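Local coordinates for angiopoietin-related protein 4 (Homo sapiens, PDB 6U1U) that mediates inactivation of lipoprotein lipase, thereby regulating triglyceride clearance from the blood, and inhibits endothelial cell proliferation and migration; this piece is its C-terminal fibrinogen-like domain, at residues P26-N31 with H79-D84. Residues are numbered along the deposited sequence; the frame is centred on the assembly and turned at random.
Sequences PPFLVN and HSITGD
The hydroxyl of Ser80 meets the ring of Phe28 while its hydrogen bond is made inside its own helix, to the carbonyl oxygen of Lys77 one turn back. Ser80 OG lies 3.7 Å from Phe28 CZ and about as far from CE2, near the ring plane, so the oxygen faces the C-H edge of the aromatic group and not its pi cloud. With chi1 at 76°, OG sits between the backbone N and the carbonyl carbon of its own residue, a setting that suits the bond back to Lys77. The ring of Phe28 reaches across from the strand, and its CZ and CE2 end meets the helix.

Ile81 supplies the apolar half of the junction. Its CD1 methyl, at the end of an extended CG1 branch (chi2 166°), comes to the same ring edge, 4.1 Å from Phe28 CZ, and the two side chains meet at a slant. The same methyl lies 4.4 Å from Val30 CG1, a looser touch that brings in a second residue of the strand. Pro22 lies against both Phe28 and Ser80, whereas Ile81 also packs on Thr41 of strand 38-46 and on Pro215 near the C-terminus.

The junction is small, burying 113 Å² in all, and the backbones stay well apart, with 10.5 Å between the CA atoms of Val30 and Ile81. Immediately beyond these contacts the helix ends: Gly83 N bonds to His79 O at 2.8 Å, and Gly83 then adopts positive phi. The example illustrates helix-on-sheet packing through side-chain ends, here joining the end of helix 75-82 to strand 28-35 of the antiparallel sheet in a fibrinogen C-terminal globular domain.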
loop_
_atom_site.group_PDB
_atom_site.type_symbol
_atom_site.label_atom_id
_atom_site.label_comp_id
_atom_site.label_asym_id
_atom_site.label_seq_id
_atom_site.Cartn_x
_atom_site.Cartn_y
_atom_site.Cartn_z
ATOM N N PRO A 26 -6.881 -20.308 -1.784
ATOM C CA PRO A 26 -7.688 -20.722 -0.641
ATOM C C PRO A 26 -8.590 -19.582 -0.192
ATOM O O PRO A 26 -8.329 -18.412 -0.528
ATOM C CB PRO A 26 -6.635 -21.050 0.430
ATOM C CG PRO A 26 -5.488 -20.178 0.068
ATOM C CD PRO A 26 -5.454 -20.183 -1.435
ATOM N N PRO A 27 -9.637 -19.859 0.578
ATOM C CA PRO A 27 -10.469 -18.758 1.103
ATOM C C PRO A 27 -9.709 -17.995 2.177
ATOM O O PRO A 27 -8.863 -18.557 2.876
ATOM C CB PRO A 27 -11.695 -19.476 1.708
ATOM C CG PRO A 27 -11.523 -20.973 1.343
ATOM C CD PRO A 27 -10.037 -21.163 1.148
ATOM N N PHE A 28 -9.997 -16.691 2.308
ATOM C CA PHE A 28 -9.387 -15.940 3.408
ATOM C C PHE A 28 -10.268 -14.758 3.755
ATOM O O PHE A 28 -11.101 -14.326 2.961
ATOM C CB PHE A 28 -7.932 -15.475 3.114
ATOM C CG PHE A 28 -7.765 -14.602 1.845
ATOM C CD1 PHE A 28 -7.808 -13.202 1.924
ATOM C CD2 PHE A 28 -7.524 -15.184 0.615
ATOM C CE1 PHE A 28 -7.605 -12.420 0.738
ATOM C CE2 PHE A 28 -7.335 -14.431 -0.549
ATOM C CZ PHE A 28 -7.380 -13.037 -0.484
ATOM N N LEU A 29 -10.067 -14.247 4.956
ATOM C CA LEU A 29 -10.924 -13.198 5.493
ATOM C C LEU A 29 -10.333 -11.844 5.125
ATOM O O LEU A 29 -9.170 -11.593 5.418
ATOM C CB LEU A 29 -11.009 -13.377 7.012
ATOM C CG LEU A 29 -12.150 -12.720 7.800
ATOM C CD1 LEU A 29 -13.511 -13.380 7.465
ATOM C CD2 LEU A 29 -11.837 -12.799 9.292
ATOM N N VAL A 30 -11.142 -10.953 4.520
ATOM C CA VAL A 30 -10.651 -9.631 4.143
ATOM C C VAL A 30 -11.525 -8.566 4.797
ATOM O O VAL A 30 -12.645 -8.830 5.242
ATOM C CB VAL A 30 -10.635 -9.392 2.615
ATOM C CG1 VAL A 30 -9.557 -10.232 1.974
ATOM C CG2 VAL A 30 -12.036 -9.655 1.953
ATOM N N ASN A 31 -10.988 -7.345 4.843
ATOM C CA ASN A 31 -11.736 -6.185 5.322
ATOM C C ASN A 31 -12.346 -5.507 4.109
ATOM O O ASN A 31 -11.607 -4.993 3.274
ATOM C CB ASN A 31 -10.804 -5.187 6.012
ATOM C CG ASN A 31 -10.153 -5.755 7.254
ATOM O OD1 ASN A 31 -9.213 -6.593 7.166
ATOM N ND2 ASN A 31 -10.602 -5.280 8.415
ATOM N N HIS A 79 -2.446 -9.706 -4.786
ATOM C CA HIS A 79 -2.337 -10.102 -6.178
ATOM C C HIS A 79 -3.348 -11.188 -6.529
ATOM O O HIS A 79 -3.797 -11.257 -7.674
ATOM C CB HIS A 79 -0.907 -10.578 -6.496
ATOM C CG HIS A 79 -0.759 -11.019 -7.918
ATOM N ND1 HIS A 79 -0.792 -12.347 -8.289
ATOM C CD2 HIS A 79 -0.679 -10.302 -9.064
ATOM C CE1 HIS A 79 -0.698 -12.429 -9.608
ATOM N NE2 HIS A 79 -0.630 -11.204 -10.099
ATOM N N SER A 80 -3.746 -12.031 -5.574
ATOM C CA SER A 80 -4.785 -13.003 -5.924
ATOM C C SER A 80 -6.099 -12.303 -6.236
ATOM O O SER A 80 -6.884 -12.785 -7.077
ATOM C CB SER A 80 -4.963 -14.043 -4.809
ATOM O OG SER A 80 -5.664 -13.515 -3.712
ATOM N N ILE A 81 -6.327 -11.161 -5.609
ATOM C CA ILE A 81 -7.535 -10.382 -5.865
ATOM C C ILE A 81 -7.432 -9.635 -7.189
ATOM O O ILE A 81 -8.380 -9.632 -7.981
ATOM C CB ILE A 81 -7.802 -9.423 -4.687
ATOM C CG1 ILE A 81 -8.188 -10.214 -3.445
ATOM C CG2 ILE A 81 -8.889 -8.382 -5.046
ATOM C CD1 ILE A 81 -8.138 -9.347 -2.141
ATOM N N THR A 82 -6.293 -8.973 -7.456
ATOM C CA THR A 82 -6.180 -8.204 -8.692
ATOM C C THR A 82 -6.005 -9.081 -9.922
ATOM O O THR A 82 -6.458 -8.692 -11.014
ATOM C CB THR A 82 -4.988 -7.219 -8.647
ATOM O OG1 THR A 82 -3.746 -7.961 -8.561
ATOM C CG2 THR A 82 -5.120 -6.259 -7.463
ATOM N N GLY A 83 -5.339 -10.226 -9.784
ATOM C CA GLY A 83 -4.827 -10.915 -10.967
ATOM C C GLY A 83 -4.062 -9.949 -11.843
ATOM O O GLY A 83 -3.328 -9.081 -11.356
ATOM N N ASP A 84 -4.243 -10.085 -13.158
ATOM C CA ASP A 84 -3.701 -9.161 -14.145
ATOM C C ASP A 84 -4.629 -8.002 -14.471
ATOM O O ASP A 84 -4.394 -7.308 -15.463
ATOM C CB ASP A 84 -3.414 -9.900 -15.463
ATOM C CG ASP A 84 -2.306 -10.913 -15.343
ATOM O OD1 ASP A 84 -1.445 -10.773 -14.443
ATOM O OD2 ASP A 84 -2.302 -11.866 -16.161
#